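Local structure of putative MCP-type signal transduction protein (4WY9) at residues Thr25-Gln28 / Gly29-Glu33; Ala36-Lys39 / Ser40-Gly43; Pro87-Phe90 / Lys91-Lys95; Lys224-Val227 / Leu228-Leu231; Lys238-Gln241 / Glu242-Ala246. The protein probably senses chemical signals in the periplasm, through the tandem-PAS sensory domain of a chemoreceptor thought to recognise its ligands indirectly. All coordinates share one frame; numbering follows the deposited sequence.

Interaction 1: Thr25-Gln28 / Gly29-Glu33; sequences TQTQ and GIFGE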
loop_
_atom_site.group_PDB
_atom_site.type_symbol
_atom_site.label_atom_id
_atom_site.label_comp_id
_atom_site.label_asym_id
_atom_site.label_seq_id
_atom_site.Cartn_x
_atom_site.Cartn_y
_atom_site.Cartn_z
ATOM N N THR A 25 -1.565 0.038 -14.392
ATOM C CA THR A 25 -2.021 -1.314 -14.536
ATOM C C THR A 25 -1.186 -2.286 -13.693
ATOM O O THR A 25 -1.711 -3.170 -13.014
ATOM C CB THR A 25 -1.981 -1.754 -16.029
ATOM O OG1 THR A 25 -2.921 -0.945 -16.741
ATOM C CG2 THR A 25 -2.323 -3.227 -16.193
ATOM N N GLN A 26 0.124 -2.119 -13.742
ATOM C CA GLN A 26 1.013 -2.981 -13.001
ATOM C C GLN A 26 0.799 -2.817 -11.497
ATOM O O GLN A 26 0.722 -3.798 -10.770
ATOM C CB GLN A 26 2.462 -2.680 -13.345
ATOM C CG GLN A 26 3.427 -3.643 -12.689
ATOM C CD GLN A 26 4.856 -3.526 -13.273
ATOM O OE1 GLN A 26 5.097 -2.713 -14.165
ATOM N NE2 GLN A 26 5.764 -4.277 -12.736
ATOM N N THR A 27 0.649 -1.583 -11.051
ATOM C CA THR A 27 0.444 -1.305 -9.633
ATOM C C THR A 27 -0.895 -1.846 -9.139
ATOM O O THR A 27 -0.987 -2.472 -8.066
ATOM C CB THR A 27 0.537 0.192 -9.368
ATOM O OG1 THR A 27 1.755 0.699 -9.941
ATOM C CG2 THR A 27 0.481 0.540 -7.909
ATOM N N GLN A 28 -1.946 -1.639 -9.926
ATOM C CA GLN A 28 -3.276 -2.131 -9.601
ATOM C C GLN A 28 -3.238 -3.649 -9.481
ATOM O O GLN A 28 -3.867 -4.247 -8.573
ATOM C CB GLN A 28 -4.289 -1.692 -10.641
ATOM C CG GLN A 28 -5.736 -2.000 -10.292
ATOM C CD GLN A 28 -6.710 -1.390 -11.276
ATOM O OE1 GLN A 28 -7.619 -0.691 -10.909
ATOM N NE2 GLN A 28 -6.541 -1.718 -12.479
ATOM N N GLY A 29 -2.475 -4.309 -10.347
ATOM C CA GLY A 29 -2.396 -5.759 -10.296
ATOM C C GLY A 29 -1.729 -6.267 -9.039
ATOM O O GLY A 29 -2.172 -7.260 -8.462
ATOM N N ILE A 30 -0.680 -5.592 -8.595
ATOM C CA ILE A 30 0.009 -5.970 -7.367
ATOM C C ILE A 30 -0.915 -5.820 -6.167
ATOM O O ILE A 30 -1.029 -6.742 -5.335
ATOM C CB ILE A 30 1.281 -5.136 -7.202
ATOM C CG1 ILE A 30 2.329 -5.626 -8.202
ATOM C CG2 ILE A 30 1.827 -5.188 -5.761
ATOM C CD1 ILE A 30 3.481 -4.677 -8.450
ATOM N N PHE A 31 -1.628 -4.697 -6.078
ATOM C CA PHE A 31 -2.612 -4.526 -5.007
ATOM C C PHE A 31 -3.631 -5.660 -5.075
ATOM O O PHE A 31 -4.022 -6.216 -4.047
ATOM C CB PHE A 31 -3.341 -3.178 -5.119
ATOM C CG PHE A 31 -2.665 -2.059 -4.433
ATOM C CD1 PHE A 31 -2.669 -1.959 -3.050
ATOM C CD2 PHE A 31 -2.115 -1.013 -5.137
ATOM C CE1 PHE A 31 -2.091 -0.890 -2.415
ATOM C CE2 PHE A 31 -1.550 0.106 -4.502
ATOM C CZ PHE A 31 -1.539 0.152 -3.156
ATOM N N GLY A 32 -4.124 -5.969 -6.273
ATOM C CA GLY A 32 -5.147 -6.978 -6.421
ATOM C C GLY A 32 -4.699 -8.331 -5.943
ATOM O O GLY A 32 -5.474 -9.060 -5.313
ATOM N N GLU A 33 -3.462 -8.692 -6.229
ATOM C CA GLU A 33 -2.903 -9.959 -5.773
ATOM C C GLU A 33 -2.834 -9.987 -4.265
ATOM O O GLU A 33 -3.205 -10.998 -3.645
ATOM C CB GLU A 33 -1.538 -10.209 -6.396
ATOM C CG GLU A 33 -1.605 -10.528 -7.860
ATOM C CD GLU A 33 -0.241 -10.794 -8.459
ATOM O OE1 GLU A 33 0.650 -11.257 -7.729
ATOM O OE2 GLU A 33 -0.056 -10.571 -9.671
#
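Phe31 N donates to Thr27 O over 3.1 Å in the straightest of four consecutive i to i-4 bonds, with an N-H...O angle of 174°. The series opens with Gly29 N to Thr25 O at 3.0 Å, continues with Ile30 N to Gln26 O at 3.1 Å, and closes with Gly32 N to Gln28 O at 2.9 Å. Its regularity identifies about two uninterrupted turns of alpha helix within the long helix 8-51. The Thr27 hydroxyl is satisfied back along this helix, by Tyr23 O, and also meets Tyr195 OH in a hydrogen bond. That follows from its first torsion (chi1 -51°), which lays OG1 beside the backbone N and leaves the methyl CG2 trans to it, facing up the helix. CG2 accordingly lies 4.0 Å from Phe31 CE2, the two side chains running side by side in the same direction. CD2 of the same ring lies 3.5 Å from Thr27 O, which stands oblique to the ring. Ile30 folds CG1 back over the preceding turn, to 3.5 Å from Gln26 O, and its CD1 continues toward the aliphatic part of Gln26. Buried Thr27, Ile30 and Phe31 thus share the side of the helix turned to the protein. Ile30 packs on Ile192 and Tyr195 of helix 190-196 and on Tyr75, Thr27 rests against Phe272 of strand 264-274, and Phe31 reaches Val274 of that strand and the ring of Trp279, inclined at about 35°.

Interaction 2: Ala36-Lys39 / Ser40-Gly43; sequences ALNK and SISG
Asn38 and Ile41 meet through backbone and side chain together: Ile41 CG2 sits 3.2 Å from Asn38 O and 4.1 Å from Asn38 OD1, the two side chains passing at a slant. This methyl is placed there because CG1 takes the trans position to the backbone N (chi1 178°), leaving CG2 between N and the carbonyl carbon, close over the preceding turn. Ser42 OG occupies the same kind of position (chi1 68°) and comes within 3.0 Å of Lys39 O, although the acceptor of its proton is not settled; Asn38 O is also near, 3.3 Å from Ser42 OG. Behind these side chains the main chain supplies the regular i to i-4 bonds, including Ser42 N to Asn38 O at 2.9 Å and Gly43 N to Lys39 O at 3.0 Å. Farther out, Ile41 packs against helix 59-70, on Ile65, Ile66, Thr69 and Phe70, while Asn38 and Ser42 lie on Ile183 and Ile170 of two adjacent antiparallel strands. A long N-terminal helix laid along the sheet of a PAS-like sensor module in this way is consistent with the tandem-PAS (double-Cache) architecture of chemoreceptor sensing domains.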
loop_
_atom_site.group_PDB
_atom_site.type_symbol
_atom_site.label_atom_id
_atom_site.label_comp_id
_atom_site.label_asym_id
_atom_site.label_seq_id
_atom_site.Cartn_x
_atom_site.Cartn_y
_atom_site.Cartn_z
ATOM N N ALA A 36 -6.371 -10.325 -2.779
ATOM C CA ALA A 36 -6.944 -11.651 -2.941
ATOM C C ALA A 36 -6.389 -12.620 -1.891
ATOM O O ALA A 36 -7.117 -13.465 -1.359
ATOM C CB ALA A 36 -6.719 -12.165 -4.337
ATOM N N LEU A 37 -5.094 -12.511 -1.594
ATOM C CA LEU A 37 -4.515 -13.385 -0.578
ATOM C C LEU A 37 -5.115 -13.030 0.789
ATOM O O LEU A 37 -5.434 -13.890 1.593
ATOM C CB LEU A 37 -2.994 -13.309 -0.558
ATOM C CG LEU A 37 -2.246 -13.859 -1.753
ATOM C CD1 LEU A 37 -0.768 -13.848 -1.449
ATOM C CD2 LEU A 37 -2.714 -15.249 -2.064
ATOM N N ASN A 38 -5.205 -11.736 1.096
ATOM C CA ASN A 38 -5.720 -11.330 2.402
ATOM C C ASN A 38 -7.127 -11.828 2.574
ATOM O O ASN A 38 -7.518 -12.248 3.664
ATOM C CB ASN A 38 -5.657 -9.818 2.519
ATOM C CG ASN A 38 -5.536 -9.292 3.921
ATOM O OD1 ASN A 38 -5.472 -9.992 4.870
ATOM N ND2 ASN A 38 -5.551 -8.004 3.993
ATOM N N LYS A 39 -7.942 -11.721 1.529
ATOM C CA LYS A 39 -9.329 -12.196 1.589
ATOM C C LYS A 39 -9.392 -13.688 1.820
ATOM O O LYS A 39 -10.243 -14.177 2.559
ATOM C CB LYS A 39 -10.107 -11.845 0.308
ATOM C CG LYS A 39 -10.549 -10.404 0.216
ATOM C CD LYS A 39 -11.270 -10.168 -1.115
ATOM C CE LYS A 39 -11.973 -8.851 -1.111
ATOM N NZ LYS A 39 -13.164 -8.795 -0.188
ATOM N N SER A 40 -8.478 -14.415 1.198
ATOM C CA SER A 40 -8.454 -15.878 1.355
ATOM C C SER A 40 -8.224 -16.202 2.829
ATOM O O SER A 40 -8.981 -16.989 3.433
ATOM C CB SER A 40 -7.361 -16.502 0.475
ATOM O OG SER A 40 -7.298 -17.906 0.663
ATOM N N ILE A 41 -7.205 -15.617 3.424
ATOM C CA ILE A 41 -6.827 -15.958 4.794
ATOM C C ILE A 41 -7.888 -15.447 5.774
ATOM O O ILE A 41 -8.228 -16.122 6.739
ATOM C CB ILE A 41 -5.418 -15.485 5.172
ATOM C CG1 ILE A 41 -5.104 -15.828 6.617
ATOM C CG2 ILE A 41 -5.252 -14.056 4.941
ATOM C CD1 ILE A 41 -3.645 -15.976 6.894
ATOM N N SER A 42 -8.456 -14.261 5.529
ATOM C CA SER A 42 -9.496 -13.761 6.407
ATOM C C SER A 42 -10.706 -14.716 6.379
ATOM O O SER A 42 -11.330 -14.972 7.401
ATOM C CB SER A 42 -9.914 -12.326 6.075
ATOM O OG SER A 42 -10.572 -12.248 4.830
ATOM N N GLY A 43 -11.034 -15.251 5.208
ATOM C CA GLY A 43 -12.134 -16.183 5.120
ATOM C C GLY A 43 -11.878 -17.434 5.933
ATOM O O GLY A 43 -12.744 -17.913 6.697
#

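Interaction 3: Pro87-Phe90 / Lys91-Lys95; sequences PEYF and KEESK
Glu88 and Glu92, one helical turn apart, are bridged by a water that donates to both carboxylates, 2.8 Å to Glu88 OE2 and 2.6 Å to Glu92 OE2. The two acids cross at about a right angle, with carboxylate planes 83° apart. Both are exposed, and the shared donor probably eases the repulsion between their OE2 atoms, which are 4.8 Å apart. Glu88 also bends at chi2 (68°), which brings its carboxylate beside the Lys91 chain, Glu88 OE2 lying 4.1 Å from Lys91 CD. The ammonium is committed to another acceptor, Gly102 O. The backbone is a short helix made of i to i-3 bonds: those from Lys91 N to Glu88 O and Glu92 N to Tyr89 O are weak, whereas Glu93 N to Phe90 O, at 3.2 Å, is straighter at the hydrogen, with an N-H...O angle of 158°, although the donor stands well above the carbonyl plane. This is helix 88-93, between strands 78-83 and 104-110 of the first PDC sensor domain. Tyr89 spends its hydroxyl on Leu57 O and Ile59 N, just where helix 59-70 begins. Glu93 OE2 comes to the edge of its ring, 4.2 Å from Tyr89 CD1. Pro87 CD lies over the centre of one face of the buried Phe90 ring, which also meets the ring of Phe104. Lys91 O accepts from Asn98 ND2, and Ser94 OG is bonded to Phe96 N.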
loop_
_atom_site.group_PDB
_atom_site.type_symbol
_atom_site.label_atom_id
_atom_site.label_comp_id
_atom_site.label_asym_id
_atom_site.label_seq_id
_atom_site.Cartn_x
_atom_site.Cartn_y
_atom_site.Cartn_z
ATOM N N PRO A 87 -6.639 -16.774 23.632
ATOM C CA PRO A 87 -6.249 -17.645 24.744
ATOM C C PRO A 87 -4.930 -17.217 25.334
ATOM O O PRO A 87 -4.010 -16.878 24.583
ATOM C CB PRO A 87 -6.174 -19.032 24.078
ATOM C CG PRO A 87 -7.107 -18.935 22.914
ATOM C CD PRO A 87 -6.912 -17.544 22.394
ATOM N N GLU A 88 -4.783 -17.250 26.644
ATOM C CA GLU A 88 -3.560 -16.787 27.282
ATOM C C GLU A 88 -2.347 -17.614 26.843
ATOM O O GLU A 88 -1.243 -17.080 26.720
ATOM C CB GLU A 88 -3.669 -16.794 28.785
ATOM C CG GLU A 88 -2.507 -16.112 29.480
ATOM C CD GLU A 88 -2.462 -14.592 29.258
ATOM O OE1 GLU A 88 -3.465 -13.999 28.798
ATOM O OE2 GLU A 88 -1.404 -14.015 29.553
ATOM N N TYR A 89 -2.533 -18.895 26.511
ATOM C CA TYR A 89 -1.387 -19.702 26.142
ATOM C C TYR A 89 -0.749 -19.210 24.831
ATOM O O TYR A 89 0.422 -19.450 24.592
ATOM C CB TYR A 89 -1.736 -21.186 26.075
ATOM C CG TYR A 89 -2.258 -21.706 24.754
ATOM C CD1 TYR A 89 -1.399 -22.224 23.810
ATOM C CD2 TYR A 89 -3.628 -21.729 24.472
ATOM C CE1 TYR A 89 -1.878 -22.742 22.609
ATOM C CE2 TYR A 89 -4.115 -22.251 23.288
ATOM C CZ TYR A 89 -3.223 -22.741 22.349
ATOM O OH TYR A 89 -3.670 -23.270 21.162
ATOM N N PHE A 90 -1.528 -18.532 23.993
ATOM C CA PHE A 90 -0.971 -17.954 22.771
ATOM C C PHE A 90 0.232 -17.052 23.075
ATOM O O PHE A 90 1.244 -17.081 22.390
ATOM C CB PHE A 90 -2.018 -17.142 22.013
ATOM C CG PHE A 90 -2.971 -17.931 21.147
ATOM C CD1 PHE A 90 -3.338 -19.218 21.437
ATOM C CD2 PHE A 90 -3.532 -17.336 20.035
ATOM C CE1 PHE A 90 -4.235 -19.880 20.628
ATOM C CE2 PHE A 90 -4.424 -17.986 19.249
ATOM C CZ PHE A 90 -4.764 -19.276 19.542
ATOM N N LYS A 91 0.081 -16.216 24.094
ATOM C CA LYS A 91 1.102 -15.254 24.442
ATOM C C LYS A 91 2.361 -15.945 24.948
ATOM O O LYS A 91 3.473 -15.466 24.791
ATOM C CB LYS A 91 0.561 -14.248 25.481
ATOM C CG LYS A 91 -0.560 -13.370 24.941
ATOM C CD LYS A 91 -1.018 -12.290 25.895
ATOM C CE LYS A 91 -2.050 -11.342 25.254
ATOM N NZ LYS A 91 -2.396 -10.210 26.157
ATOM N N GLU A 92 2.175 -17.104 25.591
ATOM C CA GLU A 92 3.270 -17.847 26.158
ATOM C C GLU A 92 4.043 -18.661 25.115
ATOM O O GLU A 92 5.090 -19.204 25.394
ATOM C CB GLU A 92 2.767 -18.719 27.322
ATOM C CG GLU A 92 2.042 -17.903 28.399
ATOM C CD GLU A 92 1.444 -18.709 29.561
ATOM O OE1 GLU A 92 1.445 -19.968 29.542
ATOM O OE2 GLU A 92 0.961 -18.058 30.532
ATOM N N GLU A 93 3.532 -18.728 23.879
ATOM C CA GLU A 93 4.192 -19.550 22.872
ATOM C C GLU A 93 5.468 -18.955 22.339
ATOM O O GLU A 93 6.395 -19.700 22.019
ATOM C CB GLU A 93 3.256 -19.839 21.698
ATOM C CG GLU A 93 2.237 -20.883 21.996
ATOM C CD GLU A 93 2.856 -22.249 22.193
ATOM O OE1 GLU A 93 3.554 -22.707 21.246
ATOM O OE2 GLU A 93 2.665 -22.865 23.257
ATOM N N SER A 94 5.526 -17.633 22.207
ATOM C CA SER A 94 6.721 -16.959 21.708
ATOM C C SER A 94 6.750 -15.511 22.145
ATOM O O SER A 94 5.729 -14.804 22.043
ATOM C CB SER A 94 6.789 -17.025 20.208
ATOM O OG SER A 94 7.872 -16.276 19.686
ATOM N N LYS A 95 7.919 -15.038 22.587
ATOM C CA LYS A 95 8.069 -13.629 22.903
ATOM C C LYS A 95 7.809 -12.752 21.696
ATOM O O LYS A 95 7.391 -11.609 21.836
ATOM C CB LYS A 95 9.469 -13.333 23.467
ATOM C CG LYS A 95 10.596 -13.449 22.462
ATOM C CD LYS A 95 11.946 -13.246 23.137
ATOM C CE LYS A 95 13.082 -13.197 22.099
ATOM N NZ LYS A 95 14.439 -13.202 22.715
HETATM O O HOH W 1 0.898 -15.452 30.345
#

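Interaction 4: Lys224-Val227 / Leu228-Leu231; sequences KNLV and LKNL
Leu226 to Lys229 form a type II beta turn, a local surface contact in the loop between strand 218-220 and helix 231-234 of the module built on the five-stranded antiparallel sheet. The defining bond runs from Lys229 N to Leu226 O at 3.0 Å, the donor standing above the carbonyl plane. Leu228 occupies the third position of the turn with a positive phi of 80°, a left-handed conformation more often adopted there by glycine. The turn grows out of a short 3-10 segment at 224-226, in which Val227 N bonds to Lys224 O. Lys229 then folds back across the turn: its chain runs extended as far as CE and bends at the last torsion (chi4 52°), delivering NZ to Asn225 O at 2.8 Å. Because that C=O...N angle is 168°, the ammonium lies close to the line of the carbonyl bond. On the way, Lys229 CD passes 4.3 Å from Leu226 CD2. Leu226 also packs on Met218, Ile234 and His221, with a bound acetate ion nearby that probably comes from the crystallisation liquor. Val227 and Leu228 touch Asp164 of strand 163-173, and Arg152 bonds to Leu228 O, so the loop is tied to the other sensor module. Asn230 is the N-cap of helix 231-234, its OD1 bonded to Lys232 N. One water bridges the lysine to the turn, accepting from Lys229 NZ at 2.7 Å and donating to Val227 O at 2.8 Å.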
loop_
_atom_site.group_PDB
_atom_site.type_symbol
_atom_site.label_atom_id
_atom_site.label_comp_id
_atom_site.label_asym_id
_atom_site.label_seq_id
_atom_site.Cartn_x
_atom_site.Cartn_y
_atom_site.Cartn_z
ATOM N N LYS A 224 13.251 11.648 -2.686
ATOM C CA LYS A 224 12.840 10.845 -1.549
ATOM C C LYS A 224 12.309 11.711 -0.431
ATOM O O LYS A 224 11.487 11.242 0.366
ATOM C CB LYS A 224 14.051 10.038 -1.042
ATOM C CG LYS A 224 13.873 8.542 -1.007
ATOM C CD LYS A 224 12.685 8.143 -0.159
ATOM C CE LYS A 224 12.641 6.620 0.071
ATOM N NZ LYS A 224 13.858 6.106 0.744
ATOM N N ASN A 225 12.761 12.959 -0.335
ATOM C CA ASN A 225 12.274 13.884 0.669
ATOM C C ASN A 225 10.816 14.248 0.559
ATOM O O ASN A 225 10.224 14.761 1.514
ATOM C CB ASN A 225 13.102 15.185 0.643
ATOM C CG ASN A 225 14.512 15.035 1.231
ATOM O OD1 ASN A 225 14.997 13.944 1.605
ATOM N ND2 ASN A 225 15.170 16.164 1.358
ATOM N N LEU A 226 10.206 13.999 -0.599
ATOM C CA LEU A 226 8.824 14.337 -0.810
ATOM C C LEU A 226 7.880 13.166 -0.486
ATOM O O LEU A 226 6.666 13.331 -0.406
ATOM C CB LEU A 226 8.612 14.799 -2.241
ATOM C CG LEU A 226 9.236 16.159 -2.579
ATOM C CD1 LEU A 226 8.885 16.605 -3.989
ATOM C CD2 LEU A 226 8.939 17.206 -1.562
ATOM N N VAL A 227 8.436 11.980 -0.335
ATOM C CA VAL A 227 7.601 10.821 -0.038
ATOM C C VAL A 227 6.874 11.041 1.290
ATOM O O VAL A 227 7.443 11.569 2.241
ATOM C CB VAL A 227 8.413 9.520 -0.048
ATOM C CG1 VAL A 227 7.604 8.319 0.455
ATOM C CG2 VAL A 227 8.943 9.256 -1.460
ATOM N N LEU A 228 5.590 10.666 1.296
ATOM C CA LEU A 228 4.618 10.838 2.387
ATOM C C LEU A 228 4.009 12.217 2.483
ATOM O O LEU A 228 3.019 12.416 3.183
ATOM C CB LEU A 228 5.197 10.406 3.748
ATOM C CG LEU A 228 5.863 9.042 3.860
ATOM C CD1 LEU A 228 6.211 8.756 5.310
ATOM C CD2 LEU A 228 4.966 7.941 3.273
ATOM N N LYS A 229 4.584 13.198 1.781
ATOM C CA LYS A 229 4.020 14.525 1.785
ATOM C C LYS A 229 2.856 14.633 0.828
ATOM O O LYS A 229 2.699 13.804 -0.080
ATOM C CB LYS A 229 5.107 15.580 1.500
ATOM C CG LYS A 229 6.224 15.549 2.551
ATOM C CD LYS A 229 7.275 16.621 2.330
ATOM C CE LYS A 229 8.255 16.696 3.519
ATOM N NZ LYS A 229 8.839 15.373 3.854
ATOM N N ASN A 230 2.045 15.670 1.007
ATOM C CA ASN A 230 0.983 15.951 0.064
ATOM C C ASN A 230 1.488 16.849 -1.035
ATOM O O ASN A 230 2.000 17.946 -0.778
ATOM C CB ASN A 230 -0.224 16.568 0.769
ATOM C CG ASN A 230 -1.484 16.433 -0.029
ATOM O OD1 ASN A 230 -1.566 16.924 -1.162
ATOM N ND2 ASN A 230 -2.410 15.649 0.461
ATOM N N LEU A 231 1.367 16.392 -2.279
ATOM C CA LEU A 231 1.880 17.139 -3.427
ATOM C C LEU A 231 1.257 18.525 -3.482
ATOM O O LEU A 231 1.906 19.507 -3.866
ATOM C CB LEU A 231 1.631 16.345 -4.715
ATOM C CG LEU A 231 2.111 17.004 -6.013
ATOM C CD1 LEU A 231 3.575 17.349 -5.933
ATOM C CD2 LEU A 231 1.846 16.050 -7.147
HETATM O O HOH W 2 7.722 12.998 4.645
#

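Interaction 5: Lys238-Gln241 / Glu242-Ala246; sequences KGAQ and ETYKA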
loop_
_atom_site.group_PDB
_atom_site.type_symbol
_atom_site.label_atom_id
_atom_site.label_comp_id
_atom_site.label_asym_id
_atom_site.label_seq_id
_atom_site.Cartn_x
_atom_site.Cartn_y
_atom_site.Cartn_z
ATOM N N LYS A 238 -0.478 27.851 -9.158
ATOM C CA LYS A 238 -1.719 27.796 -9.923
ATOM C C LYS A 238 -1.578 26.885 -11.152
ATOM O O LYS A 238 -2.542 26.267 -11.570
ATOM C CB LYS A 238 -2.136 29.205 -10.364
ATOM C CG LYS A 238 -3.428 29.208 -11.157
ATOM C CD LYS A 238 -3.847 30.622 -11.571
ATOM C CE LYS A 238 -5.239 30.630 -12.199
ATOM N NZ LYS A 238 -5.539 31.927 -12.853
ATOM N N GLY A 239 -0.363 26.783 -11.688
ATOM C CA GLY A 239 -0.120 25.964 -12.864
ATOM C C GLY A 239 -0.105 24.464 -12.598
ATOM O O GLY A 239 0.104 23.671 -13.515
ATOM N N ALA A 240 -0.345 24.060 -11.343
ATOM C CA ALA A 240 -0.400 22.654 -10.965
ATOM C C ALA A 240 -1.840 22.226 -10.671
ATOM O O ALA A 240 -2.138 21.021 -10.559
ATOM C CB ALA A 240 0.467 22.405 -9.788
ATOM N N GLN A 241 -2.726 23.188 -10.494
ATOM C CA GLN A 241 -4.022 22.904 -9.928
ATOM C C GLN A 241 -4.941 22.079 -10.819
ATOM O O GLN A 241 -5.752 21.294 -10.321
ATOM C CB GLN A 241 -4.712 24.216 -9.545
ATOM C CG GLN A 241 -3.969 25.002 -8.488
ATOM C CD GLN A 241 -3.765 24.247 -7.204
ATOM O OE1 GLN A 241 -4.647 23.514 -6.759
ATOM N NE2 GLN A 241 -2.611 24.408 -6.612
ATOM N N GLU A 242 -4.843 22.242 -12.135
ATOM C CA GLU A 242 -5.676 21.456 -13.035
ATOM C C GLU A 242 -5.376 19.963 -12.864
ATOM O O GLU A 242 -6.292 19.117 -12.876
ATOM C CB GLU A 242 -5.458 21.854 -14.485
ATOM C CG GLU A 242 -6.435 21.190 -15.416
ATOM C CD GLU A 242 -6.271 21.621 -16.864
ATOM O OE1 GLU A 242 -5.277 22.340 -17.153
ATOM O OE2 GLU A 242 -7.111 21.208 -17.695
ATOM N N THR A 243 -4.108 19.642 -12.745
ATOM C CA THR A 243 -3.675 18.254 -12.550
ATOM C C THR A 243 -4.206 17.732 -11.227
ATOM O O THR A 243 -4.677 16.579 -11.144
ATOM C CB THR A 243 -2.153 18.149 -12.644
ATOM O OG1 THR A 243 -1.740 18.573 -13.952
ATOM C CG2 THR A 243 -1.672 16.769 -12.376
ATOM N N TYR A 244 -4.122 18.548 -10.172
ATOM C CA TYR A 244 -4.604 18.112 -8.867
ATOM C C TYR A 244 -6.099 17.828 -8.867
ATOM O O TYR A 244 -6.576 16.937 -8.150
ATOM C CB TYR A 244 -4.293 19.158 -7.788
ATOM C CG TYR A 244 -2.851 19.458 -7.599
ATOM C CD1 TYR A 244 -1.869 18.572 -8.029
ATOM C CD2 TYR A 244 -2.435 20.641 -6.999
ATOM C CE1 TYR A 244 -0.549 18.835 -7.852
ATOM C CE2 TYR A 244 -1.122 20.917 -6.818
ATOM C CZ TYR A 244 -0.170 20.025 -7.261
ATOM O OH TYR A 244 1.153 20.298 -7.107
ATOM N N LYS A 245 -6.852 18.606 -9.636
ATOM C CA LYS A 245 -8.284 18.375 -9.731
ATOM C C LYS A 245 -8.570 16.990 -10.332
ATOM O O LYS A 245 -9.443 16.274 -9.848
ATOM C CB LYS A 245 -8.973 19.464 -10.571
ATOM C CG LYS A 245 -9.528 20.599 -9.771
ATOM C CD LYS A 245 -10.863 21.070 -10.300
ATOM C CE LYS A 245 -10.739 21.626 -11.706
ATOM N NZ LYS A 245 -11.981 22.363 -12.105
ATOM N N ALA A 246 -7.824 16.621 -11.365
ATOM C CA ALA A 246 -7.984 15.302 -11.968
ATOM C C ALA A 246 -7.697 14.186 -10.987
ATOM O O ALA A 246 -8.413 13.186 -10.919
ATOM C CB ALA A 246 -7.077 15.158 -13.209
HETATM O O HOH W 3 -3.196 24.220 -13.548
HETATM O O HOH W 4 -1.876 21.378 -14.008
#
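Tyr244 lays one ring face over the Ala240 carbonyl, whose oxygen sits 3.4 Å above the plane and over the ring centre. The same Ala240 O accepts from Tyr244 N at 3.2 Å, in the carbonyl plane. The first torsion (chi1 -60°) sets CG beside the backbone N, and the ring lies back over the preceding turn, where its far end reaches the methyl: Ala240 CB is 3.5 Å from Tyr244 CZ. The hydroxyl beyond is bonded to Asn235 O, which helps to fix the ring. Gln241 comes to the edge of the ring instead, its OE1 3.6 Å from Tyr244 CD2 and its amide plane turned 83° to the ring. NE2 of this amide makes weak bonds to Pro236 O and Asn237 O. The whole is the opening turn of helix 241-249, which covers the edge strand 253-258 of the five-stranded sheet. Ala240 and Thr243 lie on Tyr257, and Thr243 and Glu242 on Phe255, while Tyr244 touches Leu231 and Lys232 of helix 231-234. Near this start two amides, Glu242 N and Thr243 N, are met by water. Glu242 N donates over 2.9 Å to a water that in turn donates to Lys238 O. Thr243 N donates to a second water at 3.1 Å, whose own link to Gly239 O is less certain because several acceptors compete for its protons. The series begun by Tyr244 N continues with Lys245 N to Gln241 O at 3.0 Å.

Interactions 1 and 2 adjoin on helix 8-51, their centres about 16 Å apart; both turn a buried side to the protein, yet interaction 1 packs an aromatic ring against strand 264-274, whereas interaction 2 places Asn38 and Ser42 on strands 163-173 and 179-188 and Ile41 on helix 59-70. Interaction 3, about 53 Å centre to centre from interaction 5, joins carboxylates through water on a short, weakly bonded helix. Interactions 4 and 5 share the other module and touch, Leu231 O lying 3.4 Å from Tyr244 OH in plain packing. Interaction 4 is a surface turn held by a lysine, while interaction 5 starts a helix with a buried tyrosine and water-satisfied amides.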